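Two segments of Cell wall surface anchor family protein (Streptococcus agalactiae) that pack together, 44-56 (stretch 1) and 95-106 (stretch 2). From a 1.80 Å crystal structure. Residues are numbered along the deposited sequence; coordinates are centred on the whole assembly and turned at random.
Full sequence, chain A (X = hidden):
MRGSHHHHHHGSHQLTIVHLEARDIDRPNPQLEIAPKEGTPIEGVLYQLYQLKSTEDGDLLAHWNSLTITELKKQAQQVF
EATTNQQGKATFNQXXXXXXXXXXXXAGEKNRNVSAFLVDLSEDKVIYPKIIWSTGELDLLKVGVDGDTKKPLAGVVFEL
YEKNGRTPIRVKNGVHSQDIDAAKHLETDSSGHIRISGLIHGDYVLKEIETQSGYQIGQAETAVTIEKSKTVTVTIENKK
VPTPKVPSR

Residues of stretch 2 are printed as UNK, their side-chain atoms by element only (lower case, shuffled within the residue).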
# COMPACT_ATOMS: atom_id res chain seq x y z
N GLY A 44 10.15 -13.91 -5.56
CA GLY A 44 10.63 -12.58 -5.97
C GLY A 44 10.39 -11.44 -4.98
O GLY A 44 10.65 -10.27 -5.31
N VAL A 45 9.90 -11.76 -3.78
CA VAL A 45 9.67 -10.75 -2.76
C VAL A 45 10.97 -10.49 -2.01
O VAL A 45 11.63 -11.43 -1.53
CB VAL A 45 8.52 -11.12 -1.75
CG1 VAL A 45 8.30 -10.01 -0.69
CG2 VAL A 45 7.19 -11.38 -2.48
N LEU A 46 11.35 -9.21 -1.96
CA LEU A 46 12.58 -8.80 -1.29
C LEU A 46 12.35 -8.56 0.19
O LEU A 46 11.56 -7.68 0.57
CB LEU A 46 13.14 -7.53 -1.96
CG LEU A 46 14.41 -6.91 -1.38
CD1 LEU A 46 15.50 -7.95 -1.16
CD2 LEU A 46 14.88 -5.84 -2.36
N TYR A 47 13.02 -9.37 1.02
CA TYR A 47 13.04 -9.17 2.48
C TYR A 47 14.37 -8.59 2.93
O TYR A 47 15.45 -8.96 2.42
CB TYR A 47 12.75 -10.50 3.21
CG TYR A 47 11.27 -10.79 3.28
CD1 TYR A 47 10.63 -11.52 2.27
CD2 TYR A 47 10.49 -10.27 4.31
CE1 TYR A 47 9.26 -11.75 2.32
CE2 TYR A 47 9.10 -10.49 4.35
CZ TYR A 47 8.50 -11.23 3.35
OH TYR A 47 7.14 -11.45 3.41
N GLN A 48 14.30 -7.63 3.85
CA GLN A 48 15.49 -7.12 4.49
C GLN A 48 15.40 -7.34 5.98
O GLN A 48 14.33 -7.15 6.57
CB GLN A 48 15.69 -5.65 4.16
CG GLN A 48 15.93 -5.48 2.70
CD GLN A 48 16.14 -4.06 2.27
OE1 GLN A 48 16.63 -3.83 1.16
NE2 GLN A 48 15.79 -3.10 3.12
N LEU A 49 16.53 -7.69 6.58
CA LEU A 49 16.63 -7.90 8.02
C LEU A 49 17.68 -6.96 8.59
O LEU A 49 18.83 -6.97 8.14
CB LEU A 49 16.95 -9.38 8.32
CG LEU A 49 15.82 -10.42 8.43
CD1 LEU A 49 15.07 -10.26 9.72
CD2 LEU A 49 14.83 -10.43 7.26
N TYR A 50 17.27 -6.15 9.57
CA TYR A 50 18.13 -5.13 10.19
C TYR A 50 18.52 -5.61 11.58
O TYR A 50 17.66 -5.83 12.44
CB TYR A 50 17.40 -3.79 10.24
CG TYR A 50 17.25 -3.22 8.85
CD1 TYR A 50 16.23 -3.65 8.00
CD2 TYR A 50 18.19 -2.32 8.35
CE1 TYR A 50 16.11 -3.14 6.70
CE2 TYR A 50 18.09 -1.82 7.05
CZ TYR A 50 17.05 -2.22 6.25
OH TYR A 50 16.99 -1.73 4.98
N GLN A 51 19.82 -5.85 11.77
CA GLN A 51 20.34 -6.28 13.06
C GLN A 51 20.34 -5.11 14.05
O GLN A 51 21.02 -4.11 13.82
CB GLN A 51 21.77 -6.76 12.84
CG GLN A 51 22.41 -7.55 13.95
CD GLN A 51 23.80 -7.97 13.47
OE1 GLN A 51 23.99 -9.08 12.98
NE2 GLN A 51 24.72 -7.05 13.50
N LEU A 52 19.58 -5.23 15.13
CA LEU A 52 19.49 -4.13 16.12
C LEU A 52 20.81 -3.90 16.84
O LEU A 52 21.55 -4.85 17.11
CB LEU A 52 18.38 -4.39 17.15
CG LEU A 52 16.99 -3.87 16.79
CD1 LEU A 52 16.46 -4.54 15.51
CD2 LEU A 52 16.04 -4.08 17.96
N LYS A 53 21.11 -2.63 17.11
CA LYS A 53 22.26 -2.27 17.94
C LYS A 53 21.87 -2.12 19.40
O LYS A 53 22.70 -2.29 20.29
CB LYS A 53 22.89 -0.96 17.45
CG LYS A 53 23.52 -1.06 16.08
CD LYS A 53 24.28 0.23 15.70
CE LYS A 53 25.79 0.06 15.84
NZ LYS A 53 26.25 -0.52 17.14
N SER A 54 20.59 -1.83 19.64
CA SER A 54 20.08 -1.50 20.97
C SER A 54 18.69 -2.08 21.16
O SER A 54 17.91 -2.15 20.19
CB SER A 54 20.03 0.03 21.15
OG SER A 54 19.43 0.39 22.39
N THR A 55 18.38 -2.51 22.38
CA THR A 55 17.02 -2.96 22.71
C THR A 55 16.40 -2.17 23.87
O THR A 55 15.57 -2.70 24.62
CB THR A 55 16.95 -4.47 23.03
OG1 THR A 55 17.76 -4.76 24.17
CG2 THR A 55 17.41 -5.30 21.84
N GLU A 56 16.80 -0.90 24.01
CA GLU A 56 16.37 -0.08 25.16
C GLU A 56 14.88 0.27 25.13
O GLU A 56 14.24 0.38 26.19
CB GLU A 56 17.21 1.20 25.23
CG GLU A 56 18.67 0.94 25.60
CD GLU A 56 18.82 0.19 26.92
OE1 GLU A 56 18.48 0.78 27.98
OE2 GLU A 56 19.27 -0.97 26.90
N UNK A 95 23.25 -15.99 10.33
CA UNK A 95 23.05 -14.70 10.98
C UNK A 95 23.58 -14.80 12.41
O UNK A 95 23.31 -15.80 13.09
c UNK A 95 21.38 -13.95 8.47
c UNK A 95 20.99 -13.49 9.86
c UNK A 95 21.56 -14.35 11.00
c UNK A 95 19.47 -13.43 10.03
N UNK A 96 24.33 -13.76 12.87
CA UNK A 96 24.78 -13.70 14.25
C UNK A 96 23.59 -13.65 15.19
O UNK A 96 22.53 -13.09 14.85
c UNK A 96 26.03 -12.18 12.95
c UNK A 96 24.88 -12.64 12.09
c UNK A 96 25.54 -12.38 14.31
N UNK A 97 23.78 -14.26 16.34
CA UNK A 97 22.82 -14.24 17.40
C UNK A 97 22.46 -12.77 17.67
O UNK A 97 23.34 -11.90 17.72
c UNK A 97 22.44 -15.22 19.67
c UNK A 97 23.44 -14.94 18.61
o UNK A 97 22.03 -16.39 19.83
o UNK A 97 22.05 -14.25 20.34
N UNK A 98 21.17 -12.46 17.75
CA UNK A 98 20.75 -11.06 17.87
C UNK A 98 19.26 -10.85 17.69
O UNK A 98 18.51 -11.82 17.57
N UNK A 99 18.84 -9.59 17.71
CA UNK A 99 17.45 -9.21 17.47
C UNK A 99 17.42 -8.54 16.11
O UNK A 99 18.23 -7.67 15.84
c UNK A 99 15.41 -7.84 18.26
c UNK A 99 17.04 -8.76 20.00
c UNK A 99 16.60 -10.16 20.17
c UNK A 99 16.88 -8.22 18.55
N UNK A 100 16.49 -8.96 15.25
CA UNK A 100 16.39 -8.44 13.90
C UNK A 100 14.99 -7.91 13.62
O UNK A 100 14.00 -8.51 14.01
c UNK A 100 19.07 -9.55 12.01
c UNK A 100 20.78 -10.90 13.05
c UNK A 100 19.86 -11.39 13.97
c UNK A 100 20.40 -9.99 12.07
c UNK A 100 18.11 -10.02 12.92
o UNK A 100 22.10 -11.31 13.10
c UNK A 100 18.51 -10.94 13.91
c UNK A 100 16.69 -9.52 12.87
N UNK A 101 14.95 -6.78 12.94
CA UNK A 101 13.73 -6.23 12.41
C UNK A 101 13.68 -6.57 10.94
O UNK A 101 14.59 -6.21 10.19
c UNK A 101 13.73 -4.72 12.58
c UNK A 101 11.62 -2.54 10.25
o UNK A 101 9.34 -1.91 10.34
c UNK A 101 11.29 -4.03 12.59
c UNK A 101 12.70 -3.24 10.81
c UNK A 101 12.55 -3.99 11.98
c UNK A 101 10.39 -2.60 10.88
c UNK A 101 10.21 -3.34 12.04
N UNK A 102 12.61 -7.23 10.53
CA UNK A 102 12.43 -7.67 9.15
C UNK A 102 11.22 -7.02 8.49
O UNK A 102 10.20 -6.80 9.14
N UNK A 103 11.35 -6.71 7.21
CA UNK A 103 10.24 -6.14 6.44
C UNK A 103 10.38 -6.53 4.99
O UNK A 103 11.48 -6.89 4.56
c UNK A 103 10.84 -2.30 5.81
c UNK A 103 10.22 -4.60 6.57
c UNK A 103 11.19 -3.77 5.72
c UNK A 103 12.62 -3.99 6.19
N UNK A 104 9.29 -6.48 4.24
CA UNK A 104 9.38 -6.61 2.79
C UNK A 104 9.51 -5.21 2.19
O UNK A 104 8.87 -4.25 2.64
c UNK A 104 8.15 -7.31 2.22
N UNK A 105 10.33 -5.13 1.15
CA UNK A 105 10.59 -3.87 0.43
C UNK A 105 10.07 -3.95 -1.01
O UNK A 105 10.23 -4.97 -1.69
c UNK A 105 12.10 -3.51 0.44
c UNK A 105 12.60 -3.34 1.86
c UNK A 105 12.38 -2.22 -0.37
N UNK A 106 9.46 -2.87 -1.47
CA UNK A 106 9.02 -2.79 -2.87
C UNK A 106 9.08 -1.34 -3.32
O UNK A 106 8.65 -0.45 -2.59
n UNK A 106 3.58 -3.91 -5.65
c UNK A 106 5.61 -3.28 -4.44
c UNK A 106 7.59 -3.29 -3.00
c UNK A 106 7.11 -3.34 -4.45
c UNK A 106 5.07 -3.88 -5.71
O HOH W 1 9.81 -7.15 -3.19
O HOH W 2 20.99 -7.70 17.78

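Position 95 carries four carbons, forked at the second from the backbone; one of the two terminal methyl carbons makes the closest approach to stretch 1, 5.0 Å from Leu-49 CG. The fork makes it Leu-95. At 96 three carbons close a ring onto the backbone N, and the middle one of the three lies 3.7 Å from Gln-51 OE1; the closed ring defines Pro-96. Position 97 has two carbons and its CB points away from stretch 1; the second carbon bears two oxygens, a carboxylate, so this is Asp-97.

Position 98 has no side-chain atoms and is Gly-98; an ideal CB would sit 4.0 Å from Gln-51 CG, so contact rather than a clash would result. At 99 four carbons fork at the first, one arm being two carbons long. The one-carbon arm meets Leu-52 CD2 at 3.8 Å, and the inner carbon of the longer arm meets Thr-55 CG2 at 3.9 Å. This fork is the signature of Ile-99.

Position 100 shows one carbon, then a six-carbon ring bearing one oxygen. Its first carbon lies 3.6 Å from Leu-49 CD1, and its ring oxygen is 2.9 Å from Gln-51 OE1; hence Tyr-100. Tyr-100 OH donates to Pro-96 O at 2.5 Å, tying the ring back to its own stretch. Position 101 repeats the pattern of one carbon and an oxygen-bearing six-carbon ring, with its first carbon 4.0 Å from Leu-52 CD1, so it is Tyr-101.

Position 102 again lacks side-chain atoms, and Leu-49 CD1 approaches its CA to 3.7 Å: Gly-102. An ideal CB, modelled on Gly-102 because none is deposited, would be only 3.0 Å from Leu-49 CD1, a tight fit. Position 103 has four carbons forked at the second, one of the end carbons reaching Tyr-50 CE1 at 3.6 Å, at the edge of that ring; it is Leu-103. A single carbon at 104, the CB, stands over one face of the Tyr-47 ring, 4.2 Å from the centroid of the six ring atoms and 22° off the normal, a CH-pi contact; this gives Ala-104. At 105 one carbon carries two more, one of them 3.4 Å from Gln-48 NE2, identifying Val-105. Position 106 has four carbons in a row ending in nitrogen, and this end leads away from stretch 1: Lys-106.

The contact is an antiparallel strand pairing, with the strand directions 154° apart and 851 Å² buried. Paired hydrogen bonds set the register: Gln-48 N to Leu-103 O is 3.0 Å and Leu-103 N to Gln-48 O 3.1 Å, while Tyr-50 N to Tyr-101 O is 2.8 Å and Tyr-101 N to Tyr-50 O 2.9 Å. Leu-52 N to Ile-99 O, 2.9 Å, extends the ladder. The O of water 1 accepts from Leu-46 N at 2.9 Å and donates to Val-105 O at 2.7 Å. Side chains alternate between two faces: Tyr-47, Leu-49 and Gln-51 share one with Tyr-100 and Ala-104, whereas Gln-48 and Tyr-50 share the other with Tyr-101, Leu-103 and Val-105.

Stretch 2, residues 95-106: LPDGIYYGLAVK
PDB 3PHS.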